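Local coordinates for protein HTH-type transcriptional regulator mcbR (Escherichia coli UMEA 3718-1, PDB 4P9F) that represses expression of McbA by binding to its promoter as a GntR-family regulator, preventing colanic acid overproduction and supporting biofilm formation, at the interface of chains A and B. Residues are numbered along the deposited sequence; one frame, centred on the assembly and turned at random. Chains: chain A/B, HTH-type transcriptional regulator mcbR.

Contact 1: the interface of chains A and B. Residues chain A 75, 78-79, 82, 152, 155; chain B 144-145.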
ATOM      1  N   GLN A  75      -7.954 -13.874  -2.029  1.00 29.29           N
ATOM      2  CA  GLN A  75      -7.617 -12.497  -1.668  1.00 32.85           C
ATOM      3  C   GLN A  75      -6.727 -12.457  -0.426  1.00 33.56           C
ATOM      4  O   GLN A  75      -5.768 -11.674  -0.365  1.00 27.25           O
ATOM      5  CB  GLN A  75      -8.874 -11.657  -1.440  1.00 28.63           C
ATOM      6  CG  GLN A  75      -9.668 -11.369  -2.713  1.00 37.91           C
ATOM      7  CD  GLN A  75     -10.366 -12.611  -3.257  1.00 47.88           C
ATOM      8  OE1 GLN A  75     -11.032 -13.334  -2.513  1.00 51.11           O
ATOM      9  NE2 GLN A  75     -10.192 -12.879  -4.553  1.00 40.56           N
ATOM     10  N   GLU A  78      -3.187 -13.300  -1.474  1.00 27.41           N
ATOM     11  CA  GLU A  78      -2.480 -12.171  -2.086  1.00 26.43           C
ATOM     12  C   GLU A  78      -2.027 -11.124  -1.069  1.00 21.76           C
ATOM     13  O   GLU A  78      -0.878 -10.656  -1.102  1.00 23.81           O
ATOM     14  CB  GLU A  78      -3.349 -11.518  -3.156  1.00 29.10           C
ATOM     15  CG  GLU A  78      -2.668 -10.306  -3.779  1.00 28.28           C
ATOM     16  CD  GLU A  78      -3.500  -9.652  -4.875  1.00 31.35           C
ATOM     17  OE1 GLU A  78      -4.631 -10.112  -5.138  1.00 33.10           O
ATOM     18  OE2 GLU A  78      -3.011  -8.672  -5.466  1.00 34.19           O
ATOM     19  N   ILE A  79      -2.935 -10.744  -0.175  1.00 21.62           N
ATOM     20  CA  ILE A  79      -2.627  -9.786   0.887  1.00 20.93           C
ATOM     21  C   ILE A  79      -1.485 -10.294   1.766  1.00 27.36           C
ATOM     22  O   ILE A  79      -0.588  -9.530   2.140  1.00 25.43           O
ATOM     23  CB  ILE A  79      -3.865  -9.514   1.768  1.00 23.40           C
ATOM     24  CG1 ILE A  79      -4.927  -8.776   0.946  1.00 24.59           C
ATOM     25  CG2 ILE A  79      -3.480  -8.716   3.029  1.00 22.42           C
ATOM     26  CD1 ILE A  79      -6.297  -8.692   1.618  1.00 23.58           C
ATOM     27  N   ILE A  82       1.894 -10.088  -0.106  1.00 23.15           N
ATOM     28  CA  ILE A  82       2.374  -8.715  -0.147  1.00 21.14           C
ATOM     29  C   ILE A  82       2.913  -8.286   1.217  1.00 26.93           C
ATOM     30  O   ILE A  82       4.029  -7.784   1.329  1.00 23.94           O
ATOM     31  CB  ILE A  82       1.270  -7.723  -0.585  1.00 24.52           C
ATOM     32  CG1 ILE A  82       0.727  -8.083  -1.977  1.00 21.58           C
ATOM     33  CG2 ILE A  82       1.825  -6.289  -0.599  1.00 25.94           C
ATOM     34  CD1 ILE A  82      -0.556  -7.337  -2.358  1.00 26.82           C
ATOM     35  N   LEU A 152      -2.910  -2.880   4.456  1.00 20.88           N
ATOM     36  CA  LEU A 152      -3.112  -4.294   4.135  1.00 21.54           C
ATOM     37  C   LEU A 152      -3.815  -5.034   5.284  1.00 22.56           C
ATOM     38  O   LEU A 152      -4.615  -5.934   5.049  1.00 23.11           O
ATOM     39  CB  LEU A 152      -1.774  -4.934   3.781  1.00 20.43           C
ATOM     40  CG  LEU A 152      -1.207  -4.433   2.437  1.00 26.46           C
ATOM     41  CD1 LEU A 152       0.280  -4.803   2.263  1.00 21.90           C
ATOM     42  CD2 LEU A 152      -2.029  -5.000   1.258  1.00 21.53           C
ATOM     43  N   ARG A 155      -7.416  -4.391   4.812  1.00 21.26           N
ATOM     44  CA  ARG A 155      -7.944  -5.207   3.710  1.00 25.83           C
ATOM     45  C   ARG A 155      -8.188  -6.664   4.158  1.00 26.03           C
ATOM     46  O   ARG A 155      -9.197  -7.258   3.825  1.00 28.36           O
ATOM     47  CB  ARG A 155      -6.965  -5.178   2.518  1.00 27.64           C
ATOM     48  CG  ARG A 155      -6.848  -3.823   1.837  1.00 29.07           C
ATOM     49  CD  ARG A 155      -8.127  -3.401   1.151  1.00 26.36           C
ATOM     50  NE  ARG A 155      -8.407  -4.087  -0.118  1.00 27.70           N
ATOM     51  CZ  ARG A 155      -7.856  -3.716  -1.280  1.00 25.93           C
ATOM     52  NH1 ARG A 155      -6.968  -2.729  -1.302  1.00 25.61           N
ATOM     53  NH2 ARG A 155      -8.172  -4.324  -2.407  1.00 31.19           N
TER
ATOM     54  N   ILE B 144      -4.369  -6.408  -6.091  1.00 21.89           N
ATOM     55  CA  ILE B 144      -4.062  -5.642  -4.878  1.00 24.09           C
ATOM     56  C   ILE B 144      -2.598  -5.185  -4.874  1.00 27.22           C
ATOM     57  O   ILE B 144      -2.301  -4.068  -4.459  1.00 22.83           O
ATOM     58  CB  ILE B 144      -4.363  -6.452  -3.596  1.00 25.76           C
ATOM     59  CG1 ILE B 144      -5.852  -6.855  -3.585  1.00 27.61           C
ATOM     60  CG2 ILE B 144      -4.025  -5.606  -2.351  1.00 25.53           C
ATOM     61  CD1 ILE B 144      -6.270  -7.703  -2.395  1.00 25.82           C
ATOM     62  N   LEU B 145      -1.699  -6.045  -5.353  1.00 21.33           N
ATOM     63  CA  LEU B 145      -0.301  -5.687  -5.525  1.00 25.79           C
ATOM     64  C   LEU B 145      -0.190  -4.496  -6.480  1.00 23.75           C
ATOM     65  O   LEU B 145       0.523  -3.540  -6.206  1.00 22.47           O
ATOM     66  CB  LEU B 145       0.503  -6.891  -6.057  1.00 21.43           C
ATOM     67  CG  LEU B 145       1.951  -6.689  -6.505  1.00 21.58           C
ATOM     68  CD1 LEU B 145       2.830  -6.110  -5.403  1.00 23.79           C
ATOM     69  CD2 LEU B 145       2.519  -8.038  -6.981  1.00 22.24           C
TER

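Contact 2: the interface of chains A and B. Residues chain A 81-82, 85-86; chain B 86, 89.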
ATOM      1  N   ARG A  81       0.896 -12.481   0.924  1.00 23.16           N
ATOM      2  CA  ARG A  81       2.127 -12.493   0.144  1.00 26.81           C
ATOM      3  C   ARG A  81       2.736 -11.097   0.083  1.00 30.30           C
ATOM      4  O   ARG A  81       3.949 -10.936   0.236  1.00 30.71           O
ATOM      5  CB  ARG A  81       1.871 -13.029  -1.264  1.00 30.68           C
ATOM      6  CG  ARG A  81       1.465 -14.487  -1.270  1.00 51.78           C
ATOM      7  CD  ARG A  81       1.055 -14.957  -2.649  1.00 58.19           C
ATOM      8  NE  ARG A  81       2.196 -15.059  -3.538  1.00 65.39           N
ATOM      9  CZ  ARG A  81       2.158 -15.663  -4.716  1.00 70.42           C
ATOM     10  NH1 ARG A  81       1.027 -16.210  -5.141  1.00 73.86           N
ATOM     11  NH2 ARG A  81       3.249 -15.719  -5.468  1.00 70.24           N
ATOM     12  N   ILE A  82       1.894 -10.088  -0.106  1.00 23.15           N
ATOM     13  CA  ILE A  82       2.374  -8.715  -0.147  1.00 21.14           C
ATOM     14  C   ILE A  82       2.913  -8.286   1.217  1.00 26.93           C
ATOM     15  O   ILE A  82       4.029  -7.784   1.329  1.00 23.94           O
ATOM     16  CB  ILE A  82       1.270  -7.723  -0.585  1.00 24.52           C
ATOM     17  CG1 ILE A  82       0.727  -8.083  -1.977  1.00 21.58           C
ATOM     18  CG2 ILE A  82       1.825  -6.289  -0.599  1.00 25.94           C
ATOM     19  CD1 ILE A  82      -0.556  -7.337  -2.358  1.00 26.82           C
ATOM     20  N   GLU A  85       6.480  -9.601   2.542  1.00 33.51           N
ATOM     21  CA  GLU A  85       7.674  -8.841   2.183  1.00 29.44           C
ATOM     22  C   GLU A  85       7.781  -7.528   2.929  1.00 25.96           C
ATOM     23  O   GLU A  85       8.865  -7.165   3.381  1.00 27.45           O
ATOM     24  CB  GLU A  85       7.736  -8.577   0.677  1.00 34.70           C
ATOM     25  CG  GLU A  85       7.739  -9.837  -0.146  1.00 45.75           C
ATOM     26  CD  GLU A  85       8.976 -10.696   0.094  1.00 57.80           C
ATOM     27  OE1 GLU A  85      10.039 -10.144   0.459  1.00 59.85           O
ATOM     28  OE2 GLU A  85       8.887 -11.926  -0.099  1.00 66.07           O
ATOM     29  N   LEU A  86       6.665  -6.814   3.065  1.00 21.51           N
ATOM     30  CA  LEU A  86       6.711  -5.486   3.670  1.00 22.25           C
ATOM     31  C   LEU A  86       7.016  -5.537   5.159  1.00 23.61           C
ATOM     32  O   LEU A  86       7.796  -4.724   5.663  1.00 22.87           O
ATOM     33  CB  LEU A  86       5.389  -4.755   3.447  1.00 21.39           C
ATOM     34  CG  LEU A  86       5.045  -4.509   1.968  1.00 26.14           C
ATOM     35  CD1 LEU A  86       3.766  -3.661   1.787  1.00 25.91           C
ATOM     36  CD2 LEU A  86       6.236  -3.891   1.208  1.00 25.76           C
TER
ATOM     37  N   LEU B  86       8.041  -4.400  -4.560  1.00 25.70           N
ATOM     38  CA  LEU B  86       6.709  -4.701  -5.098  1.00 30.58           C
ATOM     39  C   LEU B  86       6.703  -4.858  -6.624  1.00 28.61           C
ATOM     40  O   LEU B  86       6.042  -5.748  -7.164  1.00 24.91           O
ATOM     41  CB  LEU B  86       5.714  -3.629  -4.654  1.00 22.46           C
ATOM     42  CG  LEU B  86       5.544  -3.621  -3.128  1.00 29.25           C
ATOM     43  CD1 LEU B  86       4.475  -2.649  -2.687  1.00 29.07           C
ATOM     44  CD2 LEU B  86       5.181  -5.015  -2.616  1.00 29.08           C
HETATM   45  N   MSE B  89       8.349  -8.088  -7.526  1.00 32.99           N
HETATM   46  CA  MSE B  89       7.397  -9.160  -7.251  1.00 32.19           C
HETATM   47  C   MSE B  89       6.389  -9.278  -8.404  1.00 31.53           C
HETATM   48  O   MSE B  89       6.140 -10.363  -8.922  1.00 30.08           O
HETATM   49  CB  MSE B  89       6.660  -8.924  -5.922  1.00 28.17           C
HETATM   50  CG  MSE B  89       5.485  -9.879  -5.698  1.00 35.24           C
HETATM   51 SE   MSE B  89       4.561  -9.624  -3.989  0.73 39.31          SE
HETATM   52  CE  MSE B  89       5.872 -10.500  -2.864  1.00 54.05           C
TER

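Contact 3: the interface of chains A and B. Residues chain A 55, 148, 151, 155; chain B 147-148, 151.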
ATOM      1  N   VAL A  55      -9.794   3.570  -1.170  1.00 26.55           N
ATOM      2  CA  VAL A  55      -8.677   2.622  -1.117  1.00 23.25           C
ATOM      3  C   VAL A  55      -9.171   1.165  -1.163  1.00 28.97           C
ATOM      4  O   VAL A  55      -8.414   0.236  -0.862  1.00 29.21           O
ATOM      5  CB  VAL A  55      -7.769   2.853   0.130  1.00 28.77           C
ATOM      6  CG1 VAL A  55      -7.151   4.241   0.066  1.00 27.75           C
ATOM      7  CG2 VAL A  55      -8.536   2.624   1.441  1.00 25.70           C
HETATM    8  N   MSE A 148       1.363   1.529   4.648  1.00 24.06           N
HETATM    9  CA  MSE A 148       0.962   0.505   3.686  1.00 22.23           C
HETATM   10  C   MSE A 148       0.671  -0.826   4.393  1.00 22.27           C
HETATM   11  O   MSE A 148      -0.274  -1.542   4.045  1.00 22.35           O
HETATM   12  CB  MSE A 148       2.040   0.304   2.618  1.00 23.60           C
HETATM   13  CG  MSE A 148       1.614  -0.715   1.565  1.00 27.90           C
HETATM   14 SE   MSE A 148       2.621  -0.589  -0.096  0.78 38.22          SE
HETATM   15  CE  MSE A 148       2.166   1.255  -0.512  1.00 36.99           C
ATOM     16  N   GLN A 151      -2.607  -0.499   5.924  1.00 22.70           N
ATOM     17  CA  GLN A 151      -3.605  -0.576   4.856  1.00 25.69           C
ATOM     18  C   GLN A 151      -3.941  -2.048   4.535  1.00 30.84           C
ATOM     19  O   GLN A 151      -5.104  -2.432   4.387  1.00 24.55           O
ATOM     20  CB  GLN A 151      -3.066   0.138   3.625  1.00 27.53           C
ATOM     21  CG  GLN A 151      -4.083   0.802   2.761  1.00 41.49           C
ATOM     22  CD  GLN A 151      -3.466   1.366   1.493  1.00 34.14           C
ATOM     23  OE1 GLN A 151      -3.939   1.099   0.400  1.00 35.51           O
ATOM     24  NE2 GLN A 151      -2.399   2.138   1.642  1.00 33.71           N
ATOM     25  N   ARG A 155      -7.416  -4.391   4.812  1.00 21.26           N
ATOM     26  CA  ARG A 155      -7.944  -5.207   3.710  1.00 25.83           C
ATOM     27  C   ARG A 155      -8.188  -6.664   4.158  1.00 26.03           C
ATOM     28  O   ARG A 155      -9.197  -7.258   3.825  1.00 28.36           O
ATOM     29  CB  ARG A 155      -6.965  -5.178   2.518  1.00 27.64           C
ATOM     30  CG  ARG A 155      -6.848  -3.823   1.837  1.00 29.07           C
ATOM     31  CD  ARG A 155      -8.127  -3.401   1.151  1.00 26.36           C
ATOM     32  NE  ARG A 155      -8.407  -4.087  -0.118  1.00 27.70           N
ATOM     33  CZ  ARG A 155      -7.856  -3.716  -1.280  1.00 25.93           C
ATOM     34  NH1 ARG A 155      -6.968  -2.729  -1.302  1.00 25.61           N
ATOM     35  NH2 ARG A 155      -8.172  -4.324  -2.407  1.00 31.19           N
TER
ATOM     36  N   GLU B 147      -2.516  -2.274  -7.130  1.00 25.39           N
ATOM     37  CA  GLU B 147      -3.044  -1.107  -6.428  1.00 25.95           C
ATOM     38  C   GLU B 147      -1.920  -0.459  -5.616  1.00 26.06           C
ATOM     39  O   GLU B 147      -1.725   0.756  -5.646  1.00 26.02           O
ATOM     40  CB  GLU B 147      -4.172  -1.481  -5.451  1.00 26.00           C
ATOM     41  CG  GLU B 147      -5.523  -1.850  -6.033  1.00 32.68           C
ATOM     42  CD  GLU B 147      -6.509  -2.198  -4.921  1.00 36.62           C
ATOM     43  OE1 GLU B 147      -6.560  -1.455  -3.903  1.00 36.17           O
ATOM     44  OE2 GLU B 147      -7.206  -3.222  -5.050  1.00 43.65           O
HETATM   45  N   MSE B 148      -1.189  -1.286  -4.874  1.00 25.29           N
HETATM   46  CA  MSE B 148      -0.126  -0.763  -4.020  1.00 27.27           C
HETATM   47  C   MSE B 148       0.939  -0.044  -4.855  1.00 22.13           C
HETATM   48  O   MSE B 148       1.414   1.022  -4.474  1.00 22.57           O
HETATM   49  CB  MSE B 148       0.515  -1.884  -3.188  1.00 21.58           C
HETATM   50  CG  MSE B 148      -0.436  -2.609  -2.191  1.00 28.92           C
HETATM   51 SE   MSE B 148      -1.334  -1.358  -0.950  0.77 36.09          SE
HETATM   52  CE  MSE B 148      -3.096  -1.345  -1.789  1.00 30.27           C
ATOM     53  N   GLN B 151      -0.307   3.295  -6.038  1.00 26.55           N
ATOM     54  CA  GLN B 151      -0.318   4.262  -4.922  1.00 24.20           C
ATOM     55  C   GLN B 151       1.028   4.943  -4.769  1.00 24.73           C
ATOM     56  O   GLN B 151       1.127   6.150  -4.561  1.00 28.93           O
ATOM     57  CB  GLN B 151      -0.668   3.571  -3.607  1.00 26.23           C
ATOM     58  CG  GLN B 151      -2.133   3.381  -3.386  1.00 37.87           C
ATOM     59  CD  GLN B 151      -2.453   2.955  -1.964  1.00 35.62           C
ATOM     60  OE1 GLN B 151      -1.706   3.227  -1.023  1.00 31.41           O
ATOM     61  NE2 GLN B 151      -3.574   2.296  -1.808  1.00 40.65           N
TER

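Contact 1: the interface of chains A and B
B:Ile144, with 107 Å² of its surface hidden by chain A, enters a groove between A:Glu78, A:Ile79 and A:Ile82 of helix 73-95 and A:Leu152 and A:Arg155 of helix 143-156. Both helices belong to the FCD-type domain, the ligand-binding and dimerisation module of this GntR subfamily. The two branches of B:Ile144 diverge: CD1 at the end of the longer one stands 3.8 Å from CG1 of A:Ile79, whereas the CG2 methyl points towards CD1 of A:Ile82 at 3.9 Å. From the opposite direction A:Arg155 brings its guanidinium NH2 to 3.6 Å from CG1 of B:Ile144, covering the aliphatic chain with a polar group. A:Glu78 supplies the polar part. Its CG is anti to the backbone N (chi1 178°) and the chain stays extended, which carries the carboxylate to the first turn of B helix 143-156. There OE2 accepts two backbone N-H groups from the same face of the carboxylate, both tilted out of its plane, B:Ile144 N at 2.7 Å on the syn side and B:Leu145 N at 2.9 Å on the anti side. The second bond is the straighter, 158° at the hydrogen against 120°. A carboxylate at this N-terminal end is likely to be stabilised by the helix dipole.

Contact 2: the interface of chains A and B
B:Met89, a selenomethionine that buries 63 Å², reaches from helix 73-95 of chain B towards the same helix of chain A, within the FCD domain that pairs the two subunits. Its CB and CG form the stem: CG is anti to the backbone N (chi1 170°), and with chi2 at 179° the chain is extended as far as SE. CB and CG act as a spacer, and the close contacts fall to CE. Rotation about the CG-SE bond (chi3 -77°) turns the chain, and the terminal methyl CE points onto chain A. CE lies 3.4 Å from CG of A:Glu85, a methylene rather than the carboxylate, and 3.7 Å from the backbone carbonyl O of A:Arg81, a poorly ordered residue. The methyl thus lies against the helix, between residues one turn apart. A:Glu85 bends at its second torsion, and its side chain crosses that of B:Met89 at a slant. Alongside, B:Leu86 uses one branch for two neighbours: its CD2 is 4.1 Å from the CG2 methyl of A:Ile82, the two side chains crossing at about a right angle. The same CD2 also meets its symmetry counterpart, CD2 of A:Leu86, at 4.1 Å.

Contact 3: the interface of chains A and B
A:Gln151 and B:Gln151 face each other across the two-fold relation and join their carboxamides by a reciprocal pair of hydrogen bonds. B:Gln151 NE2 donates to A:Gln151 OE1 at 2.5 Å, a short separation, and A:Gln151 NE2 returns a bond to B:Gln151 OE1 at 3.0 Å. The amide planes are 8° apart, and each donor lies in the carbonyl plane on a lone pair, so the pairing fixes the rotation of both groups. An alanine at A:Gln151 would remove both amide partners and is likely to leave the B:Gln151 carboxamide free to turn. Beside this pair, A:Arg155 meets B:Glu147 end-on in a salt bridge with two bonds: NH1 to OE1 at 2.9 Å and NH2 to OE2 at 3.0 Å, both on syn sides, though tilted out of the carboxylate plane. B:Glu147 extends beyond CG, while A:Arg155 bends at chi2 (-66°) and chi3 (-76°) to turn its guanidinium edge towards the acid. The CE methyl of the selenomethionine B:Met148 fits between the amide pair and the salt bridge, 3.4 Å from A:Gln151 OE1. Its selenium packs against A:Met148 CG at 3.9 Å, the two selenomethionine side chains running antiparallel past one another beside the amides. Farther out is A:Val55, in the loop after helix 42-54 of the DNA-binding region; its backbone O stands 3.9 Å from B:Glu147 OE1, a non-bonded approach of two oxygens.

Contact 1 lies about 9 Å from contact 2 and about 8 Å from contact 3, measured between the centres of their C-alpha atoms, whereas contacts 2 and 3 are about 12 Å apart. Contact 1 therefore sits between the others, sharing A:Ile82 with contact 2 and A:Arg155 with contact 3. Helices 73-95 and 143-156 from both chains build a seam that runs from side-chain packing at contact 2 to the salt bridge and amide pairing at contact 3. Its twin repeats with the chains exchanged. Contact 3 also includes A:Val55 of the DNA-binding domain, so dimer packing may influence how the two DNA-binding domains are placed.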